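Local coordinates for metallo-beta-lactamase domain-containing protein (Enterococcus faecalis, PDB 2AZ4), which binds two zinc ions in a metallo-beta-lactamase fold and may act as an RNA-binding exonuclease, at residues Arg298-Glu303 against Tyr328-Val333; Gly294-Tyr299 against Pro312-Pro317; Tyr27-Ile32 against Asp82-Ala87. All coordinates share one frame; numbering follows the deposited sequence.

How the contacts relate
Contact 3 comes first along the chain. It pairs strands 30-34 and 85-89 in a mixed sheet of the metallo-beta-lactamase fold, and strand 85-89 leads toward the zinc ligands H92, H94, D96 and H97. Contacts 1 and 2 follow later and both start from strand 298-300, an outermost strand of a separate parallel sheet. They share R298 and Y299, and their centres are 10 Å apart. Contact 1 runs inward to strand 328-331, while contact 2 bridges to the loop before helix 318-323. The centre of contact 3 is about 47 Å from the centre of either. Contacts 1 and 2 thus build one sheet edge, contact 3 part of the zinc-binding fold; none lies at the metal site.

Contact 1 of 3, residues Arg298-Glu303 against Tyr328-Val333; sequences RYYYAE and YLWQVV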
loop_
_atom_site.group_PDB
_atom_site.type_symbol
_atom_site.label_atom_id
_atom_site.label_comp_id
_atom_site.label_asym_id
_atom_site.label_seq_id
_atom_site.Cartn_x
_atom_site.Cartn_y
_atom_site.Cartn_z
ATOM N N ARG A 298 -12.599 -15.974 -15.145
ATOM C CA ARG A 298 -13.218 -17.098 -14.416
ATOM C C ARG A 298 -12.888 -17.015 -12.926
ATOM O O ARG A 298 -11.872 -16.438 -12.528
ATOM C CB ARG A 298 -12.811 -18.461 -15.021
ATOM C CG ARG A 298 -13.438 -18.717 -16.396
ATOM C CD ARG A 298 -12.710 -19.844 -17.146
ATOM N NE ARG A 298 -13.200 -19.969 -18.520
ATOM C CZ ARG A 298 -12.846 -19.181 -19.545
ATOM N NH1 ARG A 298 -11.989 -18.165 -19.382
ATOM N NH2 ARG A 298 -13.377 -19.397 -20.744
ATOM N N TYR A 299 -13.773 -17.550 -12.094
ATOM C CA TYR A 299 -13.640 -17.400 -10.657
ATOM C C TYR A 299 -14.311 -18.536 -9.919
ATOM O O TYR A 299 -15.112 -19.247 -10.486
ATOM C CB TYR A 299 -14.276 -16.082 -10.200
ATOM C CG TYR A 299 -15.771 -16.026 -10.474
ATOM C CD1 TYR A 299 -16.706 -16.435 -9.512
ATOM C CD2 TYR A 299 -16.249 -15.567 -11.702
ATOM C CE1 TYR A 299 -18.069 -16.371 -9.778
ATOM C CE2 TYR A 299 -17.593 -15.522 -11.981
ATOM C CZ TYR A 299 -18.504 -15.891 -11.007
ATOM O OH TYR A 299 -19.851 -15.838 -11.306
ATOM N N TYR A 300 -13.975 -18.670 -8.642
ATOM C CA TYR A 300 -14.669 -19.571 -7.729
ATOM C C TYR A 300 -14.961 -18.809 -6.443
ATOM O O TYR A 300 -14.260 -17.841 -6.092
ATOM C CB TYR A 300 -13.868 -20.854 -7.460
ATOM C CG TYR A 300 -12.699 -20.662 -6.545
ATOM C CD1 TYR A 300 -12.738 -21.122 -5.229
ATOM C CD2 TYR A 300 -11.548 -19.988 -6.990
ATOM C CE1 TYR A 300 -11.650 -20.939 -4.388
ATOM C CE2 TYR A 300 -10.465 -19.792 -6.157
ATOM C CZ TYR A 300 -10.524 -20.257 -4.861
ATOM O OH TYR A 300 -9.460 -20.049 -4.024
ATOM N N TYR A 301 -16.024 -19.226 -5.771
ATOM C CA TYR A 301 -16.379 -18.683 -4.471
ATOM C C TYR A 301 -15.684 -19.423 -3.353
ATOM O O TYR A 301 -15.747 -20.653 -3.270
ATOM C CB TYR A 301 -17.880 -18.767 -4.265
ATOM C CG TYR A 301 -18.627 -17.727 -5.040
ATOM C CD1 TYR A 301 -18.606 -16.387 -4.626
ATOM C CD2 TYR A 301 -19.386 -18.072 -6.150
ATOM C CE1 TYR A 301 -19.297 -15.411 -5.323
ATOM C CE2 TYR A 301 -20.099 -17.097 -6.862
ATOM C CZ TYR A 301 -20.036 -15.763 -6.419
ATOM O OH TYR A 301 -20.707 -14.787 -7.092
ATOM N N ALA A 302 -15.022 -18.666 -2.484
ATOM C CA ALA A 302 -14.460 -19.222 -1.260
ATOM C C ALA A 302 -15.355 -18.848 -0.069
ATOM O O ALA A 302 -15.009 -19.088 1.083
ATOM C CB ALA A 302 -13.046 -18.717 -1.063
ATOM N N GLU A 303 -16.510 -18.259 -0.361
ATOM C CA GLU A 303 -17.461 -17.841 0.664
ATOM C C GLU A 303 -18.874 -18.138 0.155
ATOM O O GLU A 303 -19.072 -18.396 -1.029
ATOM C CB GLU A 303 -17.279 -16.346 0.982
ATOM C CG GLU A 303 -15.901 -16.020 1.639
ATOM C CD GLU A 303 -15.494 -14.527 1.638
ATOM O OE1 GLU A 303 -16.350 -13.632 1.444
ATOM O OE2 GLU A 303 -14.273 -14.265 1.852
ATOM N N TYR A 328 -6.024 -25.213 -15.596
ATOM C CA TYR A 328 -6.093 -23.958 -14.862
ATOM C C TYR A 328 -4.845 -23.595 -14.076
ATOM O O TYR A 328 -4.151 -24.466 -13.542
ATOM C CB TYR A 328 -7.288 -23.959 -13.903
ATOM C CG TYR A 328 -8.579 -24.268 -14.600
ATOM C CD1 TYR A 328 -9.154 -23.345 -15.479
ATOM C CD2 TYR A 328 -9.231 -25.482 -14.382
ATOM C CE1 TYR A 328 -10.343 -23.629 -16.144
ATOM C CE2 TYR A 328 -10.426 -25.784 -15.033
ATOM C CZ TYR A 328 -10.972 -24.853 -15.899
ATOM O OH TYR A 328 -12.142 -25.130 -16.527
ATOM N N LEU A 329 -4.610 -22.283 -13.982
ATOM C CA LEU A 329 -3.793 -21.727 -12.940
ATOM C C LEU A 329 -4.814 -21.026 -12.055
ATOM O O LEU A 329 -5.489 -20.113 -12.511
ATOM C CB LEU A 329 -2.783 -20.723 -13.513
ATOM C CG LEU A 329 -2.086 -19.851 -12.455
ATOM C CD1 LEU A 329 -1.004 -20.628 -11.673
ATOM C CD2 LEU A 329 -1.519 -18.560 -13.030
ATOM N N TRP A 330 -4.960 -21.461 -10.808
ATOM C CA TRP A 330 -5.970 -20.847 -9.938
ATOM C C TRP A 330 -5.471 -20.278 -8.619
ATOM O O TRP A 330 -4.459 -20.702 -8.085
ATOM C CB TRP A 330 -7.172 -21.762 -9.718
ATOM C CG TRP A 330 -6.917 -23.131 -9.054
ATOM C CD1 TRP A 330 -6.476 -24.269 -9.673
ATOM C CD2 TRP A 330 -7.184 -23.494 -7.686
ATOM N NE1 TRP A 330 -6.424 -25.319 -8.766
ATOM C CE2 TRP A 330 -6.844 -24.866 -7.539
ATOM C CE3 TRP A 330 -7.649 -22.787 -6.563
ATOM C CZ2 TRP A 330 -6.971 -25.551 -6.310
ATOM C CZ3 TRP A 330 -7.762 -23.473 -5.316
ATOM C CH2 TRP A 330 -7.440 -24.842 -5.217
ATOM N N GLN A 331 -6.192 -19.291 -8.108
ATOM C CA GLN A 331 -5.761 -18.577 -6.920
ATOM C C GLN A 331 -6.237 -19.347 -5.690
ATOM O O GLN A 331 -7.446 -19.440 -5.433
ATOM C CB GLN A 331 -6.338 -17.156 -6.933
ATOM C CG GLN A 331 -6.115 -16.333 -5.644
ATOM C CD GLN A 331 -6.856 -14.998 -5.644
ATOM O OE1 GLN A 331 -7.789 -14.812 -6.411
ATOM N NE2 GLN A 331 -6.449 -14.061 -4.755
ATOM N N VAL A 332 -5.309 -19.892 -4.913
ATOM C CA VAL A 332 -5.707 -20.589 -3.666
ATOM C C VAL A 332 -5.517 -19.637 -2.486
ATOM O O VAL A 332 -4.464 -19.004 -2.360
ATOM C CB VAL A 332 -4.934 -21.922 -3.458
ATOM C CG1 VAL A 332 -3.419 -21.688 -3.478
ATOM C CG2 VAL A 332 -5.363 -22.633 -2.164
ATOM N N VAL A 333 -6.546 -19.523 -1.640
ATOM C CA VAL A 333 -6.544 -18.559 -0.529
ATOM C C VAL A 333 -6.699 -19.185 0.874
ATOM O O VAL A 333 -6.468 -18.525 1.897
ATOM C CB VAL A 333 -7.622 -17.464 -0.738
ATOM C CG1 VAL A 333 -7.340 -16.681 -2.021
ATOM C CG2 VAL A 333 -9.054 -18.077 -0.765
HETATM O O HOH W 1 -13.714 -22.890 -18.322
HETATM O O HOH W 2 -8.804 -21.468 -1.736
#
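The hydroxyl of Y300 is held by two hydrogen bonds. Its OH donates to Q331 O at a short 2.5 Å, meeting that oxygen in the carbonyl plane. It also accepts from a water, whose oxygen lies 2.8 Å from Y300 OH. The same water accepts from V333 N at 3.0 Å, so it joins the phenol to the backbone just beyond strand 328-331.

The ring of Y300 is reached by W330. The two make a T-shaped (edge-to-face) pair with planes at 85°, the indole edge directed at the phenol face. The benzo side of the indole does the touching, with W330 CE3 4.1 Å from Y300 CE2. Both side chains place CG in the crowded position between the backbone N and the carbonyl carbon, at chi1 75° for Y300 and 60° for W330, and so they cross at about a right angle. L321 of helix 318-323 packs on both side chains. Farther along, A302 CB rests on V333 CG2 at 4.1 Å. At the other end a second water bridges the side chains: it accepts from R298 NE at 3.0 Å and lies at 3.3 Å from Y328 OH.

Strands 298-300 and 328-331 are not neighbours in the parallel sheet; strand 278-282 runs between them. Y300 therefore spans the gap with its side chain. Q331 offers only its backbone carbonyl here, as its amide group bonds to E282 and N259. The buried phenol is satisfied as both donor and acceptor, which is consistent with a neutral hydroxyl and a fixed ring.

Contact 2 of 3, residues Gly294-Tyr299 against Pro312-Pro317; sequences GIEVRY and PALEIP
Both backbone polar atoms of Y299 are satisfied by the loop 312-317. Y299 N donates to L314 O at 3.1 Å, in the plane of that carbonyl. I316 N donates back to Y299 O at 2.8 Å, almost straight at 173° and nearly along the C=O axis. The two bonds straddle E315 and form a single beta bridge between Y299 and E315, in the bonding pattern of a parallel bridge. L314 O receives a second, softer approach from R298 CA at 3.3 Å, a CA-H...O contact. Y299 O has a like contact with E315 CA at 3.4 Å. Each carbonyl is thus met by one N-H and one C-H. Within the loop, E315 N bonds to P312 O, closing the short 3-10 segment 312-314.

The Y299 side chain turns back along the loop. Its CG sits between the backbone N and the carbonyl carbon (chi1 63°), which lays the ring against the 3-10 segment. E315 CA lies over the ring face as a CH-pi contact, 4.0 Å from the centroid of Y299 and 15° off the normal. L314 CB packs on Y299 CE2 at 3.7 Å. The phenol oxygen passes close to P312 CA, and its hydrogen-bond partner is N311 O. A313 N is met by N311 OD1. Toward the more exposed side, the extended R298 chain carries the apolar packing: R298 CG meets L314 CD2, and R298 CD meets I316 CD1 at 4.0 Å.

Strand 298-300 is an edge of its sheet. R298 and Y300 bond to L281 of strand 278-282 on the inner side; the loop 312-317 pairs with Y299 on the other. V297 and Y299 pack on A286 of helix 283-293, and P317 is the N-cap of helix 318-323.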
loop_
_atom_site.group_PDB
_atom_site.type_symbol
_atom_site.label_atom_id
_atom_site.label_comp_id
_atom_site.label_asym_id
_atom_site.label_seq_id
_atom_site.Cartn_x
_atom_site.Cartn_y
_atom_site.Cartn_z
ATOM N N GLY A 294 -12.498 -3.523 -15.780
ATOM C CA GLY A 294 -13.519 -4.107 -16.655
ATOM C C GLY A 294 -13.133 -5.486 -17.182
ATOM O O GLY A 294 -13.712 -5.962 -18.153
ATOM N N ILE A 295 -12.153 -6.126 -16.545
ATOM C CA ILE A 295 -11.693 -7.431 -16.995
ATOM C C ILE A 295 -12.567 -8.530 -16.385
ATOM O O ILE A 295 -12.881 -8.504 -15.199
ATOM C CB ILE A 295 -10.200 -7.639 -16.715
ATOM C CG1 ILE A 295 -9.374 -6.768 -17.667
ATOM C CG2 ILE A 295 -9.805 -9.130 -16.889
ATOM C CD1 ILE A 295 -7.870 -6.705 -17.309
ATOM N N GLU A 296 -13.006 -9.462 -17.225
ATOM C CA GLU A 296 -13.847 -10.552 -16.777
ATOM C C GLU A 296 -13.044 -11.826 -16.849
ATOM O O GLU A 296 -12.577 -12.214 -17.917
ATOM C CB GLU A 296 -15.116 -10.647 -17.602
ATOM C CG GLU A 296 -16.054 -9.471 -17.351
ATOM C CD GLU A 296 -17.470 -9.768 -17.735
ATOM O OE1 GLU A 296 -17.960 -9.135 -18.697
ATOM O OE2 GLU A 296 -18.097 -10.625 -17.075
ATOM N N VAL A 297 -12.830 -12.433 -15.689
ATOM C CA VAL A 297 -12.047 -13.645 -15.596
ATOM C C VAL A 297 -12.913 -14.703 -14.913
ATOM O O VAL A 297 -13.837 -14.357 -14.176
ATOM C CB VAL A 297 -10.709 -13.380 -14.812
ATOM C CG1 VAL A 297 -10.975 -12.974 -13.341
ATOM C CG2 VAL A 297 -9.768 -14.582 -14.879
ATOM N N ARG A 298 -12.599 -15.974 -15.145
ATOM C CA ARG A 298 -13.218 -17.098 -14.416
ATOM C C ARG A 298 -12.888 -17.015 -12.926
ATOM O O ARG A 298 -11.872 -16.438 -12.528
ATOM C CB ARG A 298 -12.811 -18.461 -15.021
ATOM C CG ARG A 298 -13.438 -18.717 -16.396
ATOM C CD ARG A 298 -12.710 -19.844 -17.146
ATOM N NE ARG A 298 -13.200 -19.969 -18.520
ATOM C CZ ARG A 298 -12.846 -19.181 -19.545
ATOM N NH1 ARG A 298 -11.989 -18.165 -19.382
ATOM N NH2 ARG A 298 -13.377 -19.397 -20.744
ATOM N N TYR A 299 -13.773 -17.550 -12.094
ATOM C CA TYR A 299 -13.640 -17.400 -10.657
ATOM C C TYR A 299 -14.311 -18.536 -9.919
ATOM O O TYR A 299 -15.112 -19.247 -10.486
ATOM C CB TYR A 299 -14.276 -16.082 -10.200
ATOM C CG TYR A 299 -15.771 -16.026 -10.474
ATOM C CD1 TYR A 299 -16.706 -16.435 -9.512
ATOM C CD2 TYR A 299 -16.249 -15.567 -11.702
ATOM C CE1 TYR A 299 -18.069 -16.371 -9.778
ATOM C CE2 TYR A 299 -17.593 -15.522 -11.981
ATOM C CZ TYR A 299 -18.504 -15.891 -11.007
ATOM O OH TYR A 299 -19.851 -15.838 -11.306
ATOM N N PRO A 312 -22.547 -15.234 -13.716
ATOM C CA PRO A 312 -22.702 -16.593 -13.175
ATOM C C PRO A 312 -22.088 -17.673 -14.063
ATOM O O PRO A 312 -21.623 -18.695 -13.557
ATOM C CB PRO A 312 -24.217 -16.774 -13.099
ATOM C CG PRO A 312 -24.763 -15.385 -12.966
ATOM C CD PRO A 312 -23.844 -14.530 -13.816
ATOM N N ALA A 313 -22.064 -17.445 -15.368
ATOM C CA ALA A 313 -21.516 -18.425 -16.313
ATOM C C ALA A 313 -19.992 -18.547 -16.284
ATOM O O ALA A 313 -19.415 -19.434 -16.916
ATOM C CB ALA A 313 -21.986 -18.106 -17.709
ATOM N N LEU A 314 -19.332 -17.643 -15.575
ATOM C CA LEU A 314 -17.876 -17.683 -15.483
ATOM C C LEU A 314 -17.418 -18.353 -14.187
ATOM O O LEU A 314 -16.222 -18.368 -13.853
ATOM C CB LEU A 314 -17.285 -16.275 -15.641
ATOM C CG LEU A 314 -17.396 -15.713 -17.072
ATOM C CD1 LEU A 314 -16.985 -14.240 -17.116
ATOM C CD2 LEU A 314 -16.586 -16.548 -18.050
ATOM N N GLU A 315 -18.374 -18.921 -13.459
ATOM C CA GLU A 315 -18.044 -19.563 -12.189
ATOM C C GLU A 315 -17.562 -20.949 -12.486
ATOM O O GLU A 315 -18.161 -21.652 -13.301
ATOM C CB GLU A 315 -19.246 -19.626 -11.257
ATOM C CG GLU A 315 -18.902 -20.217 -9.867
ATOM C CD GLU A 315 -20.116 -20.442 -8.988
ATOM O OE1 GLU A 315 -21.194 -19.880 -9.295
ATOM O OE2 GLU A 315 -19.995 -21.176 -7.981
ATOM N N ILE A 316 -16.469 -21.327 -11.827
ATOM C CA ILE A 316 -15.961 -22.690 -11.848
ATOM C C ILE A 316 -16.165 -23.255 -10.438
ATOM O O ILE A 316 -15.871 -22.575 -9.439
ATOM C CB ILE A 316 -14.458 -22.754 -12.208
ATOM C CG1 ILE A 316 -14.114 -21.891 -13.441
ATOM C CG2 ILE A 316 -13.970 -24.218 -12.326
ATOM C CD1 ILE A 316 -14.709 -22.355 -14.792
ATOM N N PRO A 317 -16.743 -24.466 -10.338
ATOM C CA PRO A 317 -16.871 -25.051 -8.990
ATOM C C PRO A 317 -15.507 -25.332 -8.366
ATOM O O PRO A 317 -14.600 -25.817 -9.046
ATOM C CB PRO A 317 -17.614 -26.365 -9.242
ATOM C CG PRO A 317 -18.261 -26.198 -10.610
ATOM C CD PRO A 317 -17.327 -25.322 -11.386
#

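Contact 3 of 3, residues Tyr27-Ile32 against Asp82-Ala87; sequences YKDAHI and DYQHTA
Y27 opens a type II' turn that ends at A30, the tight turn of the beta-hairpin formed by strands 22-27 and 30-34. K28 has positive phi and sends its amine to E157; K28 O lies 3.3 Å from Y83 CE1. D29 O then accepts from H85 N at 3.1 Å and, weakly, from Q84 N. The D29 carboxylate runs beside the H85 side chain, OD1 at the edge of that ring and the two planes nearly perpendicular. A30 CB packs against H85 CB at 3.7 Å, where parallel pairing with strand 85-89 starts. H31 N donates to H85 O at 3.0 Å, and H31 O accepts from A87 N at 3.3 Å. The H31 ring lies beside T86 and stacks face to face on Y83, centroids 3.8 Å apart and planes at 16°. H31 CG sits between backbone N and carbonyl carbon (chi1 63°), turning the ring toward 82-87. I32 ends with a CA-H...O contact to A87 O.

Apolar A30, I32 and A87 face V155, together with H85; H31 and T86 take the other face. The electron-rich Y83 ring could tolerate a positive charge on H31. The D29 carboxylate might slightly favour protonated H85, though exposure would weaken this.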
loop_
_atom_site.group_PDB
_atom_site.type_symbol
_atom_site.label_atom_id
_atom_site.label_comp_id
_atom_site.label_asym_id
_atom_site.label_seq_id
_atom_site.Cartn_x
_atom_site.Cartn_y
_atom_site.Cartn_z
ATOM N N TYR A 27 -0.397 26.552 6.522
ATOM C CA TYR A 27 -0.197 27.886 5.983
ATOM C C TYR A 27 -1.461 28.713 6.230
ATOM O O TYR A 27 -2.549 28.342 5.769
ATOM C CB TYR A 27 0.063 27.849 4.473
ATOM C CG TYR A 27 0.353 29.221 3.893
ATOM C CD1 TYR A 27 1.602 29.820 4.074
ATOM C CD2 TYR A 27 -0.614 29.916 3.168
ATOM C CE1 TYR A 27 1.887 31.078 3.546
ATOM C CE2 TYR A 27 -0.347 31.185 2.648
ATOM C CZ TYR A 27 0.916 31.753 2.839
ATOM O OH TYR A 27 1.203 32.985 2.308
ATOM N N LYS A 28 -1.286 29.833 6.934
ATOM C CA LYS A 28 -2.382 30.708 7.384
ATOM C C LYS A 28 -3.455 29.879 8.093
ATOM O O LYS A 28 -3.131 29.133 9.008
ATOM C CB LYS A 28 -2.955 31.564 6.244
ATOM C CG LYS A 28 -2.009 32.640 5.720
ATOM C CD LYS A 28 -2.678 33.382 4.578
ATOM C CE LYS A 28 -2.025 34.718 4.303
ATOM N NZ LYS A 28 -2.697 35.393 3.138
ATOM N N ASP A 29 -4.710 29.997 7.673
ATOM C CA ASP A 29 -5.788 29.226 8.289
ATOM C C ASP A 29 -6.119 27.905 7.574
ATOM O O ASP A 29 -7.231 27.362 7.726
ATOM C CB ASP A 29 -7.044 30.086 8.453
ATOM C CG ASP A 29 -7.564 30.631 7.146
ATOM O OD1 ASP A 29 -6.953 30.390 6.079
ATOM O OD2 ASP A 29 -8.609 31.323 7.202
ATOM N N ALA A 30 -5.156 27.377 6.824
ATOM C CA ALA A 30 -5.336 26.062 6.228
ATOM C C ALA A 30 -4.245 25.075 6.626
ATOM O O ALA A 30 -3.087 25.456 6.891
ATOM C CB ALA A 30 -5.463 26.167 4.693
ATOM N N HIS A 31 -4.625 23.801 6.699
ATOM C CA HIS A 31 -3.640 22.746 6.879
ATOM C C HIS A 31 -4.079 21.439 6.247
ATOM O O HIS A 31 -5.279 21.163 6.136
ATOM C CB HIS A 31 -3.184 22.592 8.364
ATOM C CG HIS A 31 -4.255 22.184 9.333
ATOM N ND1 HIS A 31 -5.598 22.139 9.017
ATOM C CD2 HIS A 31 -4.168 21.820 10.638
ATOM C CE1 HIS A 31 -6.287 21.752 10.081
ATOM N NE2 HIS A 31 -5.442 21.545 11.072
ATOM N N ILE A 32 -3.096 20.674 5.792
ATOM C CA ILE A 32 -3.308 19.359 5.214
ATOM C C ILE A 32 -2.505 18.313 5.981
ATOM O O ILE A 32 -1.528 18.645 6.660
ATOM C CB ILE A 32 -2.947 19.290 3.712
ATOM C CG1 ILE A 32 -1.450 19.547 3.495
ATOM C CG2 ILE A 32 -3.822 20.254 2.938
ATOM C CD1 ILE A 32 -0.953 19.331 2.059
ATOM N N ASP A 82 -6.596 27.598 15.355
ATOM C CA ASP A 82 -7.776 27.029 14.707
ATOM C C ASP A 82 -7.602 27.191 13.207
ATOM O O ASP A 82 -7.008 28.173 12.747
ATOM C CB ASP A 82 -9.046 27.754 15.141
ATOM C CG ASP A 82 -9.435 27.455 16.576
ATOM O OD1 ASP A 82 -8.966 26.452 17.153
ATOM O OD2 ASP A 82 -10.221 28.239 17.136
ATOM N N TYR A 83 -8.097 26.224 12.446
ATOM C CA TYR A 83 -7.974 26.265 10.989
ATOM C C TYR A 83 -9.352 26.304 10.328
ATOM O O TYR A 83 -10.261 25.575 10.730
ATOM C CB TYR A 83 -7.137 25.081 10.492
ATOM C CG TYR A 83 -5.679 25.229 10.861
ATOM C CD1 TYR A 83 -4.809 25.950 10.046
ATOM C CD2 TYR A 83 -5.170 24.659 12.028
ATOM C CE1 TYR A 83 -3.472 26.116 10.380
ATOM C CE2 TYR A 83 -3.821 24.813 12.374
ATOM C CZ TYR A 83 -2.986 25.553 11.543
ATOM O OH TYR A 83 -1.659 25.714 11.873
ATOM N N GLN A 84 -9.509 27.182 9.344
ATOM C CA GLN A 84 -10.759 27.259 8.579
ATOM C C GLN A 84 -10.868 26.165 7.522
ATOM O O GLN A 84 -11.986 25.767 7.171
ATOM C CB GLN A 84 -10.923 28.626 7.909
ATOM C CG GLN A 84 -11.322 29.738 8.890
ATOM C CD GLN A 84 -12.638 29.438 9.583
ATOM O OE1 GLN A 84 -12.689 29.258 10.809
ATOM N NE2 GLN A 84 -13.707 29.351 8.798
ATOM N N HIS A 85 -9.718 25.694 7.027
ATOM C CA HIS A 85 -9.660 24.730 5.908
ATOM C C HIS A 85 -8.743 23.582 6.286
ATOM O O HIS A 85 -7.587 23.803 6.629
ATOM C CB HIS A 85 -9.123 25.385 4.623
ATOM C CG HIS A 85 -9.800 26.675 4.266
ATOM N ND1 HIS A 85 -11.016 26.726 3.617
ATOM C CD2 HIS A 85 -9.424 27.965 4.456
ATOM C CE1 HIS A 85 -11.370 27.988 3.443
ATOM N NE2 HIS A 85 -10.419 28.758 3.937
ATOM N N THR A 86 -9.274 22.356 6.231
ATOM C CA THR A 86 -8.534 21.173 6.622
ATOM C C THR A 86 -8.823 20.109 5.587
ATOM O O THR A 86 -9.952 20.020 5.090
ATOM C CB THR A 86 -8.988 20.653 8.009
ATOM O OG1 THR A 86 -8.903 21.708 8.993
ATOM C CG2 THR A 86 -8.124 19.459 8.442
ATOM N N ALA A 87 -7.817 19.296 5.260
ATOM C CA ALA A 87 -8.048 18.143 4.388
ATOM C C ALA A 87 -6.988 17.091 4.599
ATOM O O ALA A 87 -5.868 17.393 5.048
ATOM C CB ALA A 87 -8.060 18.574 2.900
#